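Local coordinates for rubber oxygenase (Streptomyces sp., PDB 5O1L), which cleaves the double bonds of poly(cis-1,4-isoprene) in natural and synthetic rubber by adding oxygen, using a non-covalently bound b-type heme, at residues 179-182 against 187-190; 121-126 against 255-260. All coordinates share one frame; numbering follows the deposited sequence.

Contact 1: 179-182 against 187-190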
loop_
_atom_site.group_PDB
_atom_site.type_symbol
_atom_site.label_atom_id
_atom_site.label_comp_id
_atom_site.label_asym_id
_atom_site.label_seq_id
_atom_site.Cartn_x
_atom_site.Cartn_y
_atom_site.Cartn_z
ATOM N N ASP A 179 -5.222 8.627 13.294
ATOM C CA ASP A 179 -4.428 9.726 13.771
ATOM C C ASP A 179 -3.246 10.078 12.887
ATOM O O ASP A 179 -2.278 10.729 13.315
ATOM C CB ASP A 179 -3.859 9.334 15.162
ATOM C CG ASP A 179 -4.916 8.819 16.133
ATOM O OD1 ASP A 179 -5.616 9.703 16.571
ATOM O OD2 ASP A 179 -5.072 7.630 16.256
ATOM N N ALA A 180 -3.267 9.552 11.654
ATOM C CA ALA A 180 -2.061 9.461 10.817
ATOM C C ALA A 180 -1.182 10.685 10.863
ATOM O O ALA A 180 0.048 10.543 11.118
ATOM C CB ALA A 180 -2.449 9.147 9.385
ATOM N N TYR A 181 -1.709 11.862 10.611
ATOM C CA TYR A 181 -0.943 13.060 10.487
ATOM C C TYR A 181 -1.126 14.041 11.638
ATOM O O TYR A 181 -0.646 15.174 11.567
ATOM C CB TYR A 181 -1.173 13.750 9.099
ATOM C CG TYR A 181 -0.635 12.906 7.963
ATOM C CD1 TYR A 181 0.704 12.852 7.741
ATOM C CD2 TYR A 181 -1.445 12.109 7.180
ATOM C CE1 TYR A 181 1.303 12.062 6.745
ATOM C CE2 TYR A 181 -0.858 11.331 6.133
ATOM C CZ TYR A 181 0.525 11.322 5.959
ATOM O OH TYR A 181 1.050 10.560 4.940
ATOM N N LEU A 182 -1.683 13.569 12.748
ATOM C CA LEU A 182 -1.804 14.406 13.964
ATOM C C LEU A 182 -0.509 14.389 14.730
ATOM O O LEU A 182 0.297 13.519 14.565
ATOM C CB LEU A 182 -2.968 13.872 14.774
ATOM C CG LEU A 182 -4.341 13.842 14.110
ATOM C CD1 LEU A 182 -5.375 13.223 15.066
ATOM C CD2 LEU A 182 -4.736 15.230 13.602
ATOM N N MET A 187 2.244 8.579 11.092
ATOM C CA MET A 187 2.483 8.337 9.691
ATOM C C MET A 187 3.633 9.086 9.130
ATOM O O MET A 187 4.255 8.617 8.143
ATOM C CB MET A 187 1.192 8.541 8.827
ATOM C CG MET A 187 1.275 8.108 7.382
ATOM S SD MET A 187 1.576 6.322 7.261
ATOM C CE MET A 187 2.790 6.286 5.973
ATOM N N ILE A 188 3.997 10.249 9.661
ATOM C CA ILE A 188 5.215 10.881 9.151
ATOM C C ILE A 188 6.456 10.047 9.474
ATOM O O ILE A 188 7.297 9.835 8.627
ATOM C CB ILE A 188 5.363 12.259 9.750
ATOM C CG1 ILE A 188 4.177 13.149 9.313
ATOM C CG2 ILE A 188 6.728 12.851 9.324
ATOM C CD1 ILE A 188 4.107 14.493 9.990
ATOM N N VAL A 189 6.496 9.556 10.700
ATOM C CA VAL A 189 7.550 8.632 11.127
ATOM C C VAL A 189 7.613 7.419 10.209
ATOM O O VAL A 189 8.684 7.117 9.676
ATOM C CB VAL A 189 7.370 8.246 12.570
ATOM C CG1 VAL A 189 8.415 7.258 12.988
ATOM C CG2 VAL A 189 7.358 9.503 13.434
ATOM N N THR A 190 6.462 6.775 9.969
ATOM C CA THR A 190 6.417 5.584 9.137
ATOM C C THR A 190 6.839 5.921 7.735
ATOM O O THR A 190 7.571 5.190 7.113
ATOM C CB THR A 190 4.984 5.038 9.134
ATOM O OG1 THR A 190 4.763 4.580 10.469
ATOM C CG2 THR A 190 4.816 3.898 8.116
#
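Y181 and M187 lie alongside each other and point the same way, the methionine running beneath one face of the phenol ring. M187 CB makes a CH-pi contact there, 4.2 Å from the centroid of the Y181 ring and displaced toward the rim. With CG anti to the backbone N (chi1 -171°), the M187 chain follows the ring outward, and M187 CG lies 3.5 Å from Y181 OH; the bend at chi2 (63°) then turns the sulfur away from the ring. I188 comes to the ring edge instead, its CG1 3.8 Å from Y181 CD1. On the same side of the ring plane as the methionine, A180 CB and M187 CB touch at 3.7 Å. Y181 OH is hydrogen-bonded to S264 OG of helix 251-267.

The backbone closes the same contact: M187 N donates to A180 O over 2.9 Å, in the carbonyl plane and on a lone pair. A180 lies in a type I turn from D179 to L182, and its carbonyl also accepts from N85 ND2, while N85 OD1 takes I188 N, so one asparagine bridges turn and helix. A leucine in place of Y181 would probably strip M187 CB of its aromatic face and leave S264 OG without its phenol partner. The Y181 ring packs against L116 of helix 113-125 and V263 of helix 251-267 at the start of helix 187-204, which carries H198, the inferred axial heme ligand.

Contact 2: 121-126 against 255-260; sequences QFSKTK and EAYLHV
The rings of F122 and Y257 meet obliquely between helix 113-125 and helix 251-267 of this all-alpha oxygenase, their planes at 72° and their centroids 5.9 Å apart. Y257 CD1 lies at the edge of the F122 ring, in its plane, 4.0 Å from F122 CE2. The tyrosine ring has a different neighbour at its own edge: in one of two modelled conformers, S123 OG sits in its plane, 3.9 Å from Y257 CD1. Y257 CB also meets the phenylalanine, 4.0 Å from F122 CD2. With CG anti to the backbone N (chi1 168°), F122 brings its CD2/CE2 edge to Y257 CB and CD1.

No hydrogen bond crosses from 121-126 to 255-260. The F122-Y257 contact is apolar, and the S123 hydroxyl merely packs at the tyrosine edge; this is structural packing away from the annotated sites. The polar ends are satisfied elsewhere: Y257 OH hydrogen-bonds to Y134 OH, and S123 OG, in that same conformer, to G119 O one turn back in its own helix. M242 of helix 224-244 lies against F122 and M239 against Y257, so a third helix joins the packing, while W279 of helix 279-289 also touches the tyrosine. At the end of helix 113-125, Q121 O accepts two donors, T125 N and T125 OG1; the hydroxyl lies 2.9 Å from Q121 O, well above the carbonyl plane.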
loop_
_atom_site.group_PDB
_atom_site.type_symbol
_atom_site.label_atom_id
_atom_site.label_comp_id
_atom_site.label_asym_id
_atom_site.label_seq_id
_atom_site.Cartn_x
_atom_site.Cartn_y
_atom_site.Cartn_z
ATOM N N GLN A 121 -11.172 10.013 9.222
ATOM C CA GLN A 121 -12.504 9.664 9.746
ATOM C C GLN A 121 -13.284 8.767 8.802
ATOM O O GLN A 121 -13.918 7.790 9.220
ATOM C CB GLN A 121 -13.306 10.883 10.099
ATOM C CG GLN A 121 -12.789 11.617 11.301
ATOM C CD GLN A 121 -12.959 10.867 12.651
ATOM O OE1 GLN A 121 -13.763 9.929 12.823
ATOM N NE2 GLN A 121 -12.175 11.278 13.601
ATOM N N PHE A 122 -13.200 9.036 7.508
ATOM C CA PHE A 122 -13.879 8.206 6.532
ATOM C C PHE A 122 -13.365 6.786 6.565
ATOM O O PHE A 122 -14.128 5.812 6.523
ATOM C CB PHE A 122 -13.619 8.828 5.113
ATOM C CG PHE A 122 -14.005 7.983 3.960
ATOM C CD1 PHE A 122 -15.342 7.715 3.653
ATOM C CD2 PHE A 122 -13.014 7.339 3.230
ATOM C CE1 PHE A 122 -15.635 6.952 2.563
ATOM C CE2 PHE A 122 -13.347 6.509 2.159
ATOM C CZ PHE A 122 -14.685 6.339 1.819
ATOM N N SER A 123 -12.052 6.625 6.614
ATOM C CA SER A 123 -11.402 5.323 6.646
ATOM C C SER A 123 -11.860 4.513 7.846
ATOM O O SER A 123 -12.066 3.312 7.747
ATOM C CB SER A 123 -9.890 5.512 6.594
ATOM O OG SER A 123 -9.462 5.934 5.295
ATOM N N LYS A 124 -12.002 5.160 8.970
ATOM C CA LYS A 124 -12.533 4.505 10.172
ATOM C C LYS A 124 -13.976 4.136 10.012
ATOM O O LYS A 124 -14.353 2.995 10.253
ATOM C CB LYS A 124 -12.327 5.441 11.354
ATOM C CG LYS A 124 -12.904 4.928 12.686
ATOM C CD LYS A 124 -11.981 3.928 13.396
ATOM C CE LYS A 124 -12.429 3.901 14.870
ATOM N NZ LYS A 124 -12.044 2.684 15.615
ATOM N N THR A 125 -14.824 5.048 9.529
ATOM C CA THR A 125 -16.250 4.757 9.335
ATOM C C THR A 125 -16.470 3.583 8.449
ATOM O O THR A 125 -17.339 2.767 8.652
ATOM C CB THR A 125 -16.928 5.992 8.753
ATOM O OG1 THR A 125 -16.734 7.086 9.688
ATOM C CG2 THR A 125 -18.385 5.814 8.525
ATOM N N LYS A 126 -15.660 3.494 7.400
ATOM C CA LYS A 126 -15.768 2.435 6.399
ATOM C C LYS A 126 -14.733 1.354 6.626
ATOM O O LYS A 126 -14.374 0.592 5.707
ATOM C CB LYS A 126 -15.646 3.009 4.978
ATOM C CG LYS A 126 -16.580 4.153 4.689
ATOM C CD LYS A 126 -18.004 3.939 4.957
ATOM C CE LYS A 126 -18.794 5.119 4.446
ATOM N NZ LYS A 126 -20.185 4.981 4.869
ATOM N N GLU A 255 -12.824 12.877 -1.987
ATOM C CA GLU A 255 -11.722 13.837 -2.163
ATOM C C GLU A 255 -10.764 13.815 -0.989
ATOM O O GLU A 255 -9.554 13.957 -1.173
ATOM C CB GLU A 255 -12.246 15.221 -2.374
ATOM C CG GLU A 255 -12.919 15.348 -3.706
ATOM C CD GLU A 255 -12.103 15.065 -4.890
ATOM O OE1 GLU A 255 -10.945 15.610 -4.919
ATOM O OE2 GLU A 255 -12.621 14.391 -5.819
ATOM N N ALA A 256 -11.277 13.636 0.218
ATOM C CA ALA A 256 -10.416 13.599 1.395
ATOM C C ALA A 256 -9.581 12.344 1.418
ATOM O O ALA A 256 -8.393 12.392 1.765
ATOM C CB ALA A 256 -11.275 13.673 2.632
ATOM N N TYR A 257 -10.170 11.216 1.031
ATOM C CA TYR A 257 -9.416 9.971 0.899
ATOM C C TYR A 257 -8.301 10.106 -0.132
ATOM O O TYR A 257 -7.134 9.711 0.116
ATOM C CB TYR A 257 -10.362 8.793 0.557
ATOM C CG TYR A 257 -9.717 7.451 0.406
ATOM C CD1 TYR A 257 -9.451 6.708 1.493
ATOM C CD2 TYR A 257 -9.365 6.937 -0.806
ATOM C CE1 TYR A 257 -8.881 5.452 1.352
ATOM C CE2 TYR A 257 -8.804 5.687 -0.961
ATOM C CZ TYR A 257 -8.542 4.970 0.143
ATOM O OH TYR A 257 -7.904 3.713 0.000
ATOM N N LEU A 258 -8.567 10.659 -1.301
ATOM C CA LEU A 258 -7.526 10.933 -2.262
ATOM C C LEU A 258 -6.417 11.792 -1.668
ATOM O O LEU A 258 -5.239 11.500 -1.851
ATOM C CB LEU A 258 -8.102 11.632 -3.489
ATOM C CG LEU A 258 -7.081 12.048 -4.560
ATOM C CD1 LEU A 258 -6.338 10.878 -5.152
ATOM C CD2 LEU A 258 -7.866 12.757 -5.657
ATOM N N HIS A 259 -6.795 12.816 -0.954
ATOM C CA HIS A 259 -5.816 13.734 -0.336
ATOM C C HIS A 259 -4.902 13.018 0.612
ATOM O O HIS A 259 -3.685 13.243 0.603
ATOM C CB HIS A 259 -6.517 14.914 0.293
ATOM C CG HIS A 259 -5.603 16.025 0.677
ATOM N ND1 HIS A 259 -4.903 16.735 -0.282
ATOM C CD2 HIS A 259 -5.226 16.528 1.862
ATOM C CE1 HIS A 259 -4.131 17.640 0.351
ATOM N NE2 HIS A 259 -4.341 17.565 1.619
ATOM N N VAL A 260 -5.454 12.161 1.460
ATOM C CA VAL A 260 -4.577 11.337 2.330
ATOM C C VAL A 260 -3.561 10.590 1.515
ATOM O O VAL A 260 -2.363 10.548 1.885
ATOM C CB VAL A 260 -5.420 10.395 3.190
ATOM C CG1 VAL A 260 -4.559 9.381 3.921
ATOM C CG2 VAL A 260 -6.313 11.095 4.154
#

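From the N terminus, the chain first reaches 121-126, at the end of helix 113-125, and returns to it at 255-260 on helix 251-267, so contact 2 closes a long, mostly helical loop. Contact 1 falls within that loop and closes a far shorter one: only four residues separate the turn at 179-182 from the start of helix 187-204. The contact centres are 14 Å apart, and the nearest atoms, about 5 Å apart, do not touch. S264, the hydroxyl partner of Y181, connects them by also hydrogen-bonding to the V260 carbonyl in 255-260, and V260 touches L116 of helix 113-125. Contact 1 thereby fastens the entry to helix 187-204 against the helix pair joined in contact 2.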